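Local atomic coordinates of sugar-binding transport ATP-binding protein (Pyrococcus horikoshii, PDB entry 1V43), a protein that probably binds and hydrolyses ATP as the nucleotide-binding subunit of an ABC transporter that takes up sugars. Residues T307-G312 and K352-L357. Numbering follows the deposited sequence.
Sequences TARLIG and KVIMDL
Ala-308 and Met-355 form a hydrogen-bonded pair between neighbouring antiparallel strands in the OB-type TOBE region of this MalK-like ATPase. Met-355 N donates to Ala-308 O at 2.8 Å, a nearly straight bond lying in the carbonyl plane, and Ala-308 N returns one to Met-355 O. Leu-310 and Val-353 repeat the pattern less well: the bond from Leu-310 N to Val-353 O is weak, bent to 131° at the hydrogen.

The tight face carries Ala-308, Leu-310, Val-353 and Met-355. Leu-310 CD1 lies 3.6 Å from Met-355 CG, the two side chains crossing at about a right angle. Met-355 bends at chi3 (-29°), and its CE reaches Ala-308 CB; Leu-357 CD1 meets the same methyl at 3.5 Å. Ile-266 and Phe-264 of strand 264-267 pack against this face, joining the two sheets.

The other face is more open to solvent, with Arg-309 and Ile-311 exposed. Ile-311 and Lys-352 run side by side, CG1 to CG 3.6 Å apart, while Lys-352 NZ goes on to a salt bridge with Glu-296. Ile-354 is the buried residue here, lying alongside Arg-309: its CD1 is 3.7 Å from Arg-309 NH2, and its CG2 lies over one guanidinium face, offset toward the rim. An alanine here, lacking CG2 and CD1, would probably leave that guanidinium without its apolar support and freer to swing. Ile-354 CG2 also touches Thr-307 CB at 3.7 Å.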
loop_
_atom_site.group_PDB
_atom_site.type_symbol
_atom_site.label_atom_id
_atom_site.label_comp_id
_atom_site.label_asym_id
_atom_site.label_seq_id
_atom_site.Cartn_x
_atom_site.Cartn_y
_atom_site.Cartn_z
ATOM N N THR A 307 -11.492 7.837 27.455
ATOM C CA THR A 307 -10.110 7.902 26.992
ATOM C C THR A 307 -9.017 7.753 28.038
ATOM O O THR A 307 -9.261 7.791 29.244
ATOM C CB THR A 307 -9.851 9.232 26.295
ATOM O OG1 THR A 307 -10.085 10.289 27.233
ATOM C CG2 THR A 307 -10.774 9.405 25.091
ATOM N N ALA A 308 -7.799 7.589 27.540
ATOM C CA ALA A 308 -6.611 7.467 28.368
ATOM C C ALA A 308 -5.555 8.364 27.733
ATOM O O ALA A 308 -5.442 8.432 26.508
ATOM C CB ALA A 308 -6.136 6.034 28.403
ATOM N N ARG A 309 -4.805 9.066 28.574
ATOM C CA ARG A 309 -3.751 9.975 28.127
ATOM C C ARG A 309 -2.362 9.427 28.491
ATOM O O ARG A 309 -2.220 8.660 29.447
ATOM C CB ARG A 309 -3.926 11.350 28.789
ATOM C CG ARG A 309 -4.665 12.411 27.980
ATOM C CD ARG A 309 -6.178 12.217 27.930
ATOM N NE ARG A 309 -6.817 13.339 27.236
ATOM C CZ ARG A 309 -8.106 13.401 26.909
ATOM N NH1 ARG A 309 -8.924 12.404 27.207
ATOM N NH2 ARG A 309 -8.579 14.463 26.275
ATOM N N LEU A 310 -1.348 9.821 27.720
ATOM C CA LEU A 310 0.039 9.412 27.969
ATOM C C LEU A 310 0.933 10.370 27.202
ATOM O O LEU A 310 0.929 10.374 25.973
ATOM C CB LEU A 310 0.327 7.987 27.475
ATOM C CG LEU A 310 -0.669 6.840 27.661
ATOM C CD1 LEU A 310 -1.736 6.906 26.576
ATOM C CD2 LEU A 310 0.064 5.510 27.565
ATOM N N ILE A 311 1.695 11.187 27.917
ATOM C CA ILE A 311 2.580 12.135 27.255
ATOM C C ILE A 311 3.832 11.430 26.745
ATOM O O ILE A 311 4.416 10.599 27.437
ATOM C CB ILE A 311 2.974 13.298 28.200
ATOM C CG1 ILE A 311 1.750 14.192 28.440
ATOM C CG2 ILE A 311 4.125 14.101 27.598
ATOM C CD1 ILE A 311 2.022 15.454 29.253
ATOM N N GLY A 312 4.229 11.753 25.520
ATOM C CA GLY A 312 5.401 11.125 24.954
ATOM C C GLY A 312 6.053 12.001 23.917
ATOM O O GLY A 312 5.494 13.021 23.521
ATOM N N LYS A 352 0.538 14.741 23.692
ATOM C CA LYS A 352 -0.356 14.043 24.606
ATOM C C LYS A 352 -1.117 13.061 23.740
ATOM O O LYS A 352 -2.021 13.447 23.008
ATOM C CB LYS A 352 -1.360 14.997 25.264
ATOM C CG LYS A 352 -0.855 15.730 26.489
ATOM C CD LYS A 352 -1.905 16.721 27.008
ATOM C CE LYS A 352 -1.329 17.645 28.083
ATOM N NZ LYS A 352 -2.255 18.770 28.421
ATOM N N VAL A 353 -0.745 11.793 23.814
ATOM C CA VAL A 353 -1.415 10.780 23.026
ATOM C C VAL A 353 -2.705 10.364 23.724
ATOM O O VAL A 353 -2.704 10.016 24.905
ATOM C CB VAL A 353 -0.519 9.553 22.837
ATOM C CG1 VAL A 353 -1.266 8.499 22.046
ATOM C CG2 VAL A 353 0.772 9.950 22.113
ATOM N N ILE A 354 -3.806 10.405 22.983
ATOM C CA ILE A 354 -5.108 10.036 23.521
ATOM C C ILE A 354 -5.594 8.714 22.931
ATOM O O ILE A 354 -5.825 8.624 21.724
ATOM C CB ILE A 354 -6.163 11.117 23.204
ATOM C CG1 ILE A 354 -5.602 12.506 23.508
ATOM C CG2 ILE A 354 -7.408 10.886 24.042
ATOM C CD1 ILE A 354 -6.598 13.630 23.278
ATOM N N MET A 355 -5.748 7.703 23.786
ATOM C CA MET A 355 -6.222 6.382 23.378
ATOM C C MET A 355 -7.737 6.218 23.579
ATOM O O MET A 355 -8.293 6.634 24.613
ATOM C CB MET A 355 -5.527 5.276 24.187
ATOM C CG MET A 355 -4.016 5.373 24.280
ATOM S SD MET A 355 -3.281 3.863 24.969
ATOM C CE MET A 355 -4.619 3.278 26.026
ATOM N N ASP A 356 -8.399 5.603 22.601
ATOM C CA ASP A 356 -9.835 5.351 22.706
ATOM C C ASP A 356 -9.996 4.024 23.444
ATOM O O ASP A 356 -9.817 2.950 22.864
ATOM C CB ASP A 356 -10.493 5.238 21.324
ATOM C CG ASP A 356 -12.021 5.144 21.408
ATOM O OD1 ASP A 356 -12.554 4.669 22.442
ATOM O OD2 ASP A 356 -12.694 5.533 20.436
ATOM N N LEU A 357 -10.338 4.115 24.725
ATOM C CA LEU A 357 -10.517 2.954 25.584
ATOM C C LEU A 357 -11.522 1.926 25.077
ATOM O O LEU A 357 -11.422 0.744 25.405
ATOM C CB LEU A 357 -10.902 3.422 26.995
ATOM C CG LEU A 357 -9.811 3.336 28.075
ATOM C CD1 LEU A 357 -8.429 3.503 27.464
ATOM C CD2 LEU A 357 -10.056 4.398 29.133
#